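Local coordinates for protein probable threonyl-tRNA synthetase 1 (Aeropyrum pernix, PDB 3A32) that probably charges tRNA(Thr) with threonine in two steps, activating the amino acid with ATP before its transfer to the tRNA, as a zinc-binding class II synthetase lacking an editing domain, at residues K203-M208 / S273-M278; D180-M185 / S237-K242. All coordinates share one frame; numbering follows the deposited sequence.

Interaction 1. Residues K203-M208 / S273-M278; sequences KVRLSM and SKEWQM. With SO4 (sulfate ion), chain C.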
# COMPACT_ATOMS: atom_id res chain seq x y z
N LYS A 203 -25.10 -14.95 8.80
CA LYS A 203 -25.05 -15.98 9.80
C LYS A 203 -23.70 -15.90 10.55
O LYS A 203 -22.65 -15.67 9.94
CB LYS A 203 -25.23 -17.35 9.08
CG LYS A 203 -25.18 -18.54 9.96
CD LYS A 203 -25.99 -19.74 9.43
CE LYS A 203 -25.39 -20.29 8.15
NZ LYS A 203 -26.04 -21.55 7.67
N VAL A 204 -23.73 -16.11 11.86
CA VAL A 204 -22.52 -16.19 12.65
C VAL A 204 -22.39 -17.63 13.16
O VAL A 204 -23.28 -18.12 13.84
CB VAL A 204 -22.52 -15.16 13.83
CG1 VAL A 204 -21.60 -15.62 14.95
CG2 VAL A 204 -22.08 -13.76 13.33
N ARG A 205 -21.28 -18.30 12.86
CA ARG A 205 -21.07 -19.68 13.28
C ARG A 205 -19.93 -19.78 14.30
O ARG A 205 -18.80 -19.40 14.01
CB ARG A 205 -20.74 -20.55 12.05
CG ARG A 205 -20.46 -22.03 12.34
CD ARG A 205 -20.06 -22.76 11.03
NE ARG A 205 -21.27 -23.03 10.27
CZ ARG A 205 -21.46 -22.74 8.99
NH1 ARG A 205 -20.49 -22.20 8.25
NH2 ARG A 205 -22.65 -23.02 8.45
N LEU A 206 -20.21 -20.36 15.46
CA LEU A 206 -19.17 -20.58 16.46
C LEU A 206 -18.68 -22.00 16.42
O LEU A 206 -19.49 -22.94 16.31
CB LEU A 206 -19.68 -20.26 17.86
CG LEU A 206 -20.50 -18.98 18.13
CD1 LEU A 206 -20.80 -18.80 19.65
CD2 LEU A 206 -19.87 -17.68 17.56
N SER A 207 -17.36 -22.19 16.47
CA SER A 207 -16.80 -23.54 16.56
C SER A 207 -16.04 -23.75 17.89
O SER A 207 -15.07 -23.06 18.20
CB SER A 207 -15.94 -23.84 15.34
OG SER A 207 -16.69 -23.67 14.14
N MET A 208 -16.52 -24.69 18.69
CA MET A 208 -16.12 -24.81 20.10
C MET A 208 -15.39 -26.12 20.35
O MET A 208 -15.33 -26.95 19.47
CB MET A 208 -17.36 -24.73 21.00
CG MET A 208 -18.33 -23.64 20.67
SD MET A 208 -17.58 -21.99 20.84
CE MET A 208 -18.89 -21.12 21.71
N SER A 273 -30.09 -21.17 -1.96
CA SER A 273 -29.42 -20.54 -0.84
C SER A 273 -28.01 -21.15 -0.57
O SER A 273 -27.87 -22.39 -0.42
CB SER A 273 -30.32 -20.61 0.40
OG SER A 273 -29.59 -20.23 1.56
N LYS A 274 -26.99 -20.28 -0.49
CA LYS A 274 -25.54 -20.66 -0.49
C LYS A 274 -24.80 -19.85 0.59
O LYS A 274 -25.11 -18.68 0.82
CB LYS A 274 -24.83 -20.39 -1.85
CG LYS A 274 -25.42 -21.04 -3.11
CD LYS A 274 -24.81 -20.49 -4.50
CE LYS A 274 -24.02 -21.61 -5.36
NZ LYS A 274 -24.82 -22.64 -6.30
N GLU A 275 -23.83 -20.45 1.27
CA GLU A 275 -23.00 -19.67 2.20
C GLU A 275 -21.82 -19.07 1.47
O GLU A 275 -21.27 -19.71 0.56
CB GLU A 275 -22.45 -20.51 3.32
CG GLU A 275 -23.50 -21.14 4.20
CD GLU A 275 -22.88 -21.80 5.40
OE1 GLU A 275 -21.63 -21.76 5.55
OE2 GLU A 275 -23.67 -22.36 6.20
N TRP A 276 -21.47 -17.85 1.85
CA TRP A 276 -20.26 -17.19 1.38
C TRP A 276 -19.44 -16.89 2.65
O TRP A 276 -19.73 -15.90 3.34
CB TRP A 276 -20.60 -15.89 0.62
CG TRP A 276 -19.43 -15.01 0.27
CD1 TRP A 276 -18.09 -15.24 0.50
CD2 TRP A 276 -19.50 -13.76 -0.43
NE1 TRP A 276 -17.32 -14.18 0.02
CE2 TRP A 276 -18.16 -13.28 -0.59
CE3 TRP A 276 -20.58 -12.98 -0.94
CZ2 TRP A 276 -17.87 -12.06 -1.22
CZ3 TRP A 276 -20.29 -11.78 -1.56
CH2 TRP A 276 -18.93 -11.32 -1.69
N GLN A 277 -18.45 -17.74 2.96
CA GLN A 277 -17.65 -17.55 4.15
C GLN A 277 -16.64 -16.42 3.95
O GLN A 277 -15.98 -16.32 2.90
CB GLN A 277 -16.91 -18.84 4.59
CG GLN A 277 -16.45 -18.78 6.10
CD GLN A 277 -16.07 -20.12 6.65
OE1 GLN A 277 -14.90 -20.42 6.75
NE2 GLN A 277 -17.08 -20.96 7.03
N MET A 278 -16.54 -15.58 4.97
CA MET A 278 -15.66 -14.41 4.92
C MET A 278 -14.55 -14.54 5.98
O MET A 278 -13.86 -15.60 6.00
CB MET A 278 -16.47 -13.12 5.06
CG MET A 278 -17.36 -12.97 3.86
SD MET A 278 -18.53 -11.63 3.97
CE MET A 278 -19.25 -11.70 2.35
S SO4 C . -26.71 -24.21 9.76
O1 SO4 C . -27.30 -22.87 9.78
O2 SO4 C . -26.69 -24.75 11.11
O3 SO4 C . -27.59 -25.03 8.93
O4 SO4 C . -25.33 -24.21 9.25

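Interaction 2. Residues D180-M185 / S237-K242; sequences DVFEEM and SRINEK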
# COMPACT_ATOMS: atom_id res chain seq x y z
N ASP A 180 -16.92 -5.78 18.68
CA ASP A 180 -16.42 -4.72 17.85
C ASP A 180 -15.89 -5.20 16.51
O ASP A 180 -16.06 -4.49 15.49
CB ASP A 180 -15.30 -3.95 18.57
CG ASP A 180 -15.85 -3.04 19.73
OD1 ASP A 180 -17.07 -2.87 19.88
OD2 ASP A 180 -15.02 -2.48 20.48
N VAL A 181 -15.27 -6.39 16.50
CA VAL A 181 -14.76 -6.98 15.24
C VAL A 181 -15.92 -7.33 14.36
O VAL A 181 -15.87 -7.05 13.17
CB VAL A 181 -13.79 -8.17 15.46
CG1 VAL A 181 -13.44 -8.86 14.10
CG2 VAL A 181 -12.50 -7.67 16.14
N PHE A 182 -17.00 -7.87 14.96
CA PHE A 182 -18.20 -8.05 14.17
C PHE A 182 -18.65 -6.71 13.59
O PHE A 182 -19.02 -6.65 12.41
CB PHE A 182 -19.38 -8.68 14.96
CG PHE A 182 -20.68 -8.61 14.20
CD1 PHE A 182 -21.01 -9.57 13.25
CD2 PHE A 182 -21.56 -7.56 14.39
CE1 PHE A 182 -22.22 -9.49 12.51
CE2 PHE A 182 -22.76 -7.48 13.66
CZ PHE A 182 -23.07 -8.45 12.72
N GLU A 183 -18.64 -5.64 14.40
CA GLU A 183 -19.14 -4.33 13.94
C GLU A 183 -18.23 -3.77 12.82
O GLU A 183 -18.70 -3.15 11.89
CB GLU A 183 -19.26 -3.32 15.09
CG GLU A 183 -20.39 -3.61 16.08
CD GLU A 183 -21.81 -3.26 15.57
OE1 GLU A 183 -22.21 -3.69 14.48
OE2 GLU A 183 -22.55 -2.54 16.28
N GLU A 184 -16.93 -4.03 12.92
CA GLU A 184 -16.00 -3.68 11.86
C GLU A 184 -16.31 -4.39 10.54
O GLU A 184 -16.33 -3.78 9.49
CB GLU A 184 -14.57 -3.98 12.35
CG GLU A 184 -14.14 -3.00 13.41
CD GLU A 184 -12.97 -3.43 14.22
OE1 GLU A 184 -12.31 -4.44 13.92
OE2 GLU A 184 -12.70 -2.70 15.18
N MET A 185 -16.57 -5.70 10.61
CA MET A 185 -16.88 -6.51 9.43
C MET A 185 -18.12 -5.96 8.71
O MET A 185 -18.12 -5.80 7.48
CB MET A 185 -17.06 -7.98 9.86
CG MET A 185 -17.45 -8.96 8.72
SD MET A 185 -19.22 -8.81 8.30
CE MET A 185 -20.07 -8.93 9.89
N SER A 237 -24.46 -13.24 21.34
CA SER A 237 -25.78 -12.96 21.88
C SER A 237 -26.11 -11.48 21.72
O SER A 237 -27.26 -11.14 21.41
CB SER A 237 -25.89 -13.44 23.34
OG SER A 237 -27.03 -12.88 23.97
N ARG A 238 -25.12 -10.61 21.87
CA ARG A 238 -25.32 -9.18 21.53
C ARG A 238 -25.56 -8.94 20.05
O ARG A 238 -26.39 -8.09 19.68
CB ARG A 238 -24.16 -8.32 22.01
CG ARG A 238 -24.14 -8.24 23.50
CD ARG A 238 -22.85 -7.65 24.02
NE ARG A 238 -22.69 -8.07 25.42
CZ ARG A 238 -21.79 -7.57 26.26
NH1 ARG A 238 -20.91 -6.63 25.84
NH2 ARG A 238 -21.76 -8.03 27.52
N ILE A 239 -24.88 -9.70 19.20
CA ILE A 239 -25.09 -9.56 17.77
C ILE A 239 -26.53 -9.95 17.44
O ILE A 239 -27.22 -9.23 16.72
CB ILE A 239 -24.09 -10.44 16.97
CG1 ILE A 239 -22.66 -9.92 17.14
CG2 ILE A 239 -24.51 -10.52 15.51
CD1 ILE A 239 -21.60 -10.91 16.70
N ASN A 240 -26.98 -11.10 17.97
CA ASN A 240 -28.33 -11.58 17.69
C ASN A 240 -29.39 -10.63 18.27
O ASN A 240 -30.37 -10.32 17.62
CB ASN A 240 -28.53 -13.01 18.17
CG ASN A 240 -30.01 -13.42 18.19
OD1 ASN A 240 -30.72 -13.18 19.18
ND2 ASN A 240 -30.46 -14.04 17.12
N GLU A 241 -29.15 -10.14 19.49
CA GLU A 241 -30.08 -9.21 20.09
C GLU A 241 -30.20 -8.00 19.22
O GLU A 241 -31.29 -7.53 19.02
CB GLU A 241 -29.70 -8.82 21.53
CG GLU A 241 -30.91 -8.22 22.29
CD GLU A 241 -30.52 -7.34 23.48
OE1 GLU A 241 -29.75 -7.83 24.36
OE2 GLU A 241 -31.00 -6.17 23.53
N LYS A 242 -29.07 -7.49 18.70
CA LYS A 242 -29.10 -6.19 17.98
C LYS A 242 -29.62 -6.29 16.54
O LYS A 242 -30.35 -5.39 16.07
CB LYS A 242 -27.73 -5.51 18.00
CG LYS A 242 -27.76 -4.07 17.41
CD LYS A 242 -26.41 -3.34 17.43
CE LYS A 242 -26.52 -1.95 16.80
NZ LYS A 242 -25.29 -1.02 16.99

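Interaction 1. Residues K203-M208 / S273-M278
Arg205 grips the carboxylate of Glu275 end-on with two nitrogens. NH2 of Arg205 reaches OE2 of Glu275 at 2.6 Å along its syn lone pair, and NH1 of Arg205 reaches OE1 of Glu275 at 3.0 Å, with the two flat groups only 21° apart. Lys203 joins from the other side of the same oxygen: its NZ lies 2.9 Å from Glu275 OE2, on the anti side and tilted out of the carboxylate plane. Two cations therefore share OE2, and the carboxylate would probably be kept ionised by them.

A sulfate ion, probably from the crystallisation liquor, adds a second anion to the salt-bridge network. Its O1 takes a 2.8 Å bond from Lys203 NZ, while its O4 receives Arg205 NH2 at 3.0 Å. A bend at chi3 (66°) in the otherwise extended Lys203 chain brings NZ to both anions. At another part of the guanidinium edge, NE2 of Gln277 stands 3.8 Å from Arg205 NH1, a contact without a bond.

Strands 202-207 and 273-284 are not neighbours in the large class II sheet. Strand 260-268 runs between them, and Arg205 and Glu275 both lie against its Ile264, so the network bridges that strand on the sheet's surface.

Interaction 2. Residues D180-M185 / S237-K242
Ile239 lies against one face of the Phe182 ring, and this apolar pair forms the buried part of the contact. Two branches of the isoleucine share the work. CG2 of Ile239 stands 3.9 Å from the centroid of the Phe182 ring and 16° off its normal, a CH-pi contact set somewhat toward the rim. The other branch covers the root of the ring, where CD1 of Ile239 comes to 3.5 Å from CG of Phe182 and 3.6 Å from its CB. Phe182 carries its ring toward the second helix because CG sits anti to the backbone N (chi1 169°). Ile245 touches both side chains, and Phe263 of strand 260-268 also meets the phenylalanine.

The two segments belong to helices 174-191 and 222-243. Helix 222-243 is the helix of a beta-alpha-beta crossover between the adjacent parallel strands 202-207 and 246-250, and it packs beside helix 174-191. The latter lies on the large mixed sheet of the class II catalytic core: Val181, Glu184 and Met185 all rest on Leu313 of strand 306-316, while Val181 and Met185 also touch Phe263.

The polar link is a single salt bridge between Glu183 and Lys242. NZ of Lys242 meets OE2 of Glu183 at 3.2 Å, nearly along the C-O axis of that oxygen. Lys242 crosses the gap with a fully extended chain, at about a right angle to Glu183. A bend at chi2 (-76°) turns the Glu183 carboxylate toward the second helix, where OE1 is hydrogen-bonded to OH of Tyr243, the residue directly after Lys242.

From the N terminus the chain passes first through 180-185, then 203-208, 237-242 and 273-278. Interaction 2 closes its loop when helix 222-243 returns to helix 174-191, with strand 202-207 passed on the way. Interaction 1 closes later, when strand 273-284 comes back toward strand 202-207, so the two loops cross: each opens before the other has closed. Interaction 2 joins two helices, while interaction 1 joins two strands across an intervening one, all within the catalytic core. Their centres lie 14 Å apart, and the nearest atoms, about 4 Å apart, do not touch. Strand 260-268 meets residues of both contacts.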